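Local coordinates for protein uricase (Bacillus fastidiosus, PDB 4R8X) that catalyses, as a urate oxidase, the oxidation of urate to 5-hydroxyisourate, the first step on the route from urate to allantoin, at residues T263-T269 with F298-H304. Residues are numbered along the deposited sequence; the frame is centred on the assembly and turned at random.
Sequences TEVNFGT and FQGFSVH
Phe267 lays the edge of its ring beside Val303, CE1 to CG2 at 4.1 Å, its chi1 in the m well. The contact lies on the sheet face that also carries Val265 and Phe301, and there Val265 and Phe267 pack on helix 244-258. Beneath these side chains, strands 264-269 and 298-304 run antiparallel (165° between directions, axes 4.6 Å apart), both with extended backbones. Val265 pairs with Val303 and Phe267 with Phe301 as hydrogen-bonded pairs: Val265 N to Val303 O 2.9 Å, Val303 N to Val265 O 2.8 Å, Phe267 N to Phe301 O 2.8 Å, Phe301 N to Phe267 O 3.2 Å. Glu264-His304, Asn266-Ser302 and Gly268-Gly300 are the non-hydrogen-bonded pairs, with CA-CA distances of 4.4, 4.1 and 4.8 Å. The side chains of Glu264, Asn266, Ser302 and His304 take the opposite face, where Asn266 ND2 donates to Glu264 OE1 (3.1 Å) and Ser302 OG lies 2.8 Å from His304 NE2 in a hydrogen bond. At the far end Thr269 N donates to Gln299 O at 3.0 Å, and on the apolar side Thr269 OG1, with chi1 p, reaches Gln299 OE1 at a very short 2.4 Å. Strand 198-208 flanks 263-269, whereas Phe298 to Phe301 pair with a strand of the second subunit, so the antiparallel sheet continues across the interface, as in the tunnel-shaped T-fold assembly of uricases. The Gln299 side chain lies about 4 Å from that of Gln245, a predicted urate-binding residue. Thus backbone hydrogen bonds join the strands, apolar side chains pack on helix 244-258, and the Thr269 hydroxyl fixes Gln299 OE1 as its acceptor.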
ATOM      1  N   THR D 263     -13.217  29.854  13.159  1.00 16.61           N
ATOM      2  CA  THR D 263     -12.675  30.093  14.494  1.00 18.10           C
ATOM      3  C   THR D 263     -11.255  29.576  14.635  1.00 18.12           C
ATOM      4  O   THR D 263     -10.473  30.104  15.424  1.00 19.86           O
ATOM      5  CB  THR D 263     -13.511  29.426  15.591  1.00 19.73           C
ATOM      6  OG1 THR D 263     -13.590  28.016  15.343  1.00 20.24           O
ATOM      7  CG2 THR D 263     -14.899  30.025  15.644  1.00 20.63           C
ATOM      8  N   GLU D 264     -10.921  28.539  13.872  1.00 18.20           N
ATOM      9  CA  GLU D 264      -9.594  27.957  13.961  1.00 18.67           C
ATOM     10  C   GLU D 264      -9.218  27.187  12.712  1.00 16.11           C
ATOM     11  O   GLU D 264     -10.076  26.703  11.970  1.00 15.64           O
ATOM     12  CB  GLU D 264      -9.474  27.039  15.185  0.86 22.30           C
ATOM     13  CG  GLU D 264     -10.138  25.677  15.019  1.00 25.36           C
ATOM     14  CD  GLU D 264      -9.602  24.622  15.985  0.46 27.37           C
ATOM     15  OE1 GLU D 264      -9.044  23.604  15.517  1.00 29.44           O
ATOM     16  OE2 GLU D 264      -9.747  24.799  17.211  0.83 27.17           O
ATOM     17  N   VAL D 265      -7.913  27.084  12.499  1.00 14.68           N
ATOM     18  CA  VAL D 265      -7.341  26.235  11.465  1.00 13.61           C
ATOM     19  C   VAL D 265      -6.334  25.313  12.136  1.00 14.25           C
ATOM     20  O   VAL D 265      -5.523  25.754  12.938  1.00 15.76           O
ATOM     21  CB  VAL D 265      -6.631  27.079  10.391  1.00 14.68           C
ATOM     22  CG1 VAL D 265      -6.004  26.174   9.347  1.00 15.67           C
ATOM     23  CG2 VAL D 265      -7.621  28.035   9.735  1.00 14.51           C
ATOM     24  N   ASN D 266      -6.371  24.028  11.802  1.00 13.73           N
ATOM     25  CA  ASN D 266      -5.459  23.077  12.424  1.00 14.95           C
ATOM     26  C   ASN D 266      -4.608  22.375  11.374  1.00 14.48           C
ATOM     27  O   ASN D 266      -5.002  22.266  10.204  1.00 15.64           O
ATOM     28  CB  ASN D 266      -6.206  22.071  13.306  1.00 17.41           C
ATOM     29  CG  ASN D 266      -7.404  21.468  12.611  1.00 21.17           C
ATOM     30  OD1 ASN D 266      -7.256  20.657  11.701  1.00 23.24           O
ATOM     31  ND2 ASN D 266      -8.603  21.858  13.040  1.00 22.74           N
ATOM     32  N   PHE D 267      -3.426  21.929  11.783  1.00 13.65           N
ATOM     33  CA  PHE D 267      -2.459  21.347  10.865  1.00 13.89           C
ATOM     34  C   PHE D 267      -1.902  20.052  11.406  1.00 13.84           C
ATOM     35  O   PHE D 267      -1.655  19.926  12.611  1.00 14.11           O
ATOM     36  CB  PHE D 267      -1.279  22.294  10.668  1.00 12.78           C
ATOM     37  CG  PHE D 267      -1.630  23.564   9.972  1.00 12.76           C
ATOM     38  CD1 PHE D 267      -2.066  24.670  10.684  1.00 14.48           C
ATOM     39  CD2 PHE D 267      -1.515  23.663   8.598  1.00 13.44           C
ATOM     40  CE1 PHE D 267      -2.394  25.845  10.030  1.00 15.29           C
ATOM     41  CE2 PHE D 267      -1.835  24.832   7.938  1.00 14.10           C
ATOM     42  CZ  PHE D 267      -2.268  25.932   8.653  1.00 14.65           C
ATOM     43  N   GLY D 268      -1.698  19.104  10.496  1.00 13.88           N
ATOM     44  CA  GLY D 268      -0.848  17.950  10.728  1.00 13.73           C
ATOM     45  C   GLY D 268       0.118  17.908   9.557  1.00 14.53           C
ATOM     46  O   GLY D 268      -0.313  17.934   8.407  1.00 15.12           O
ATOM     47  N   THR D 269       1.417  17.874   9.839  1.00 15.24           N
ATOM     48  CA  THR D 269       2.438  17.923   8.793  1.00 15.63           C
ATOM     49  C   THR D 269       3.370  16.725   8.798  1.00 16.37           C
ATOM     50  O   THR D 269       3.465  16.008   9.787  1.00 17.88           O
ATOM     51  CB  THR D 269       3.381  19.109   8.999  1.00 17.85           C
ATOM     52  OG1 THR D 269       4.287  18.787  10.062  1.00 18.01           O
ATOM     53  CG2 THR D 269       2.615  20.353   9.370  1.00 18.05           C
ATOM     54  N   PHE D 298       7.349  15.741  12.162  1.00 12.95           N
ATOM     55  CA  PHE D 298       5.947  16.107  12.071  1.00 12.76           C
ATOM     56  C   PHE D 298       5.602  17.182  13.091  1.00 12.72           C
ATOM     57  O   PHE D 298       6.293  17.351  14.100  1.00 13.23           O
ATOM     58  CB  PHE D 298       5.022  14.887  12.209  1.00 12.44           C
ATOM     59  CG  PHE D 298       4.999  14.272  13.584  1.00 12.41           C
ATOM     60  CD1 PHE D 298       4.082  14.693  14.531  1.00 13.16           C
ATOM     61  CD2 PHE D 298       5.883  13.261  13.925  1.00 12.85           C
ATOM     62  CE1 PHE D 298       4.047  14.120  15.796  1.00 13.05           C
ATOM     63  CE2 PHE D 298       5.869  12.684  15.189  1.00 12.96           C
ATOM     64  CZ  PHE D 298       4.943  13.108  16.130  1.00 13.10           C
ATOM     65  N   GLN D 299       4.534  17.913  12.796  1.00 13.70           N
ATOM     66  CA  GLN D 299       4.024  18.968  13.664  1.00 14.06           C
ATOM     67  C   GLN D 299       2.505  18.864  13.722  1.00 14.25           C
ATOM     68  O   GLN D 299       1.862  18.491  12.737  1.00 15.71           O
ATOM     69  CB  GLN D 299       4.409  20.345  13.123  1.00 15.51           C
ATOM     70  CG  GLN D 299       5.890  20.692  13.221  1.00 17.90           C
ATOM     71  CD  GLN D 299       6.711  20.102  12.090  1.00 20.09           C
ATOM     72  OE1 GLN D 299       6.198  19.853  11.005  1.00 21.33           O
ATOM     73  NE2 GLN D 299       7.998  19.877  12.342  1.00 21.12           N
ATOM     74  N   GLY D 300       1.940  19.198  14.882  1.00 14.51           N
ATOM     75  CA  GLY D 300       0.511  19.372  15.056  1.00 14.93           C
ATOM     76  C   GLY D 300       0.297  20.738  15.675  1.00 14.76           C
ATOM     77  O   GLY D 300       0.951  21.084  16.657  1.00 14.93           O
ATOM     78  N   PHE D 301      -0.601  21.535  15.108  1.00 13.97           N
ATOM     79  CA  PHE D 301      -0.741  22.915  15.563  1.00 14.62           C
ATOM     80  C   PHE D 301      -2.078  23.509  15.156  1.00 14.79           C
ATOM     81  O   PHE D 301      -2.588  23.218  14.077  1.00 15.45           O
ATOM     82  CB  PHE D 301       0.398  23.758  14.972  1.00 15.41           C
ATOM     83  CG  PHE D 301       0.576  25.099  15.628  1.00 16.83           C
ATOM     84  CD1 PHE D 301       1.080  25.198  16.912  1.00 16.33           C
ATOM     85  CD2 PHE D 301       0.256  26.265  14.950  1.00 18.85           C
ATOM     86  CE1 PHE D 301       1.251  26.434  17.517  1.00 17.18           C
ATOM     87  CE2 PHE D 301       0.430  27.499  15.545  1.00 19.50           C
ATOM     88  CZ  PHE D 301       0.930  27.586  16.833  1.00 18.41           C
ATOM     89  N   SER D 302      -2.650  24.335  16.021  1.00 15.45           N
ATOM     90  CA  SER D 302      -3.844  25.088  15.660  1.00 15.70           C
ATOM     91  C   SER D 302      -3.619  26.592  15.800  1.00 16.58           C
ATOM     92  O   SER D 302      -2.942  27.050  16.725  1.00 16.88           O
ATOM     93  CB  SER D 302      -5.059  24.640  16.479  1.00 16.60           C
ATOM     94  OG  SER D 302      -4.873  24.873  17.863  1.00 16.94           O
ATOM     95  N   VAL D 303      -4.190  27.337  14.857  1.00 16.53           N
ATOM     96  CA  VAL D 303      -4.116  28.788  14.798  1.00 17.35           C
ATOM     97  C   VAL D 303      -5.546  29.321  14.943  1.00 16.45           C
ATOM     98  O   VAL D 303      -6.487  28.747  14.386  1.00 16.13           O
ATOM     99  CB  VAL D 303      -3.499  29.253  13.465  1.00 18.54           C
ATOM    100  CG1 VAL D 303      -3.192  30.740  13.495  1.00 19.00           C
ATOM    101  CG2 VAL D 303      -2.228  28.470  13.172  1.00 18.78           C
ATOM    102  N   HIS D 304      -5.713  30.395  15.712  1.00 16.84           N
ATOM    103  CA  HIS D 304      -7.040  30.866  16.092  1.00 16.68           C
ATOM    104  C   HIS D 304      -7.181  32.344  15.758  1.00 16.58           C
ATOM    105  O   HIS D 304      -6.177  33.029  15.587  1.00 17.14           O
ATOM    106  CB  HIS D 304      -7.249  30.609  17.586  1.00 18.11           C
ATOM    107  CG  HIS D 304      -7.045  29.175  17.967  1.00 20.02           C
ATOM    108  ND1 HIS D 304      -8.094  28.321  18.226  1.00 21.12           N
ATOM    109  CD2 HIS D 304      -5.917  28.434  18.090  1.00 20.35           C
ATOM    110  CE1 HIS D 304      -7.621  27.121  18.512  1.00 21.17           C
ATOM    111  NE2 HIS D 304      -6.302  27.162  18.434  1.00 20.04           N
TER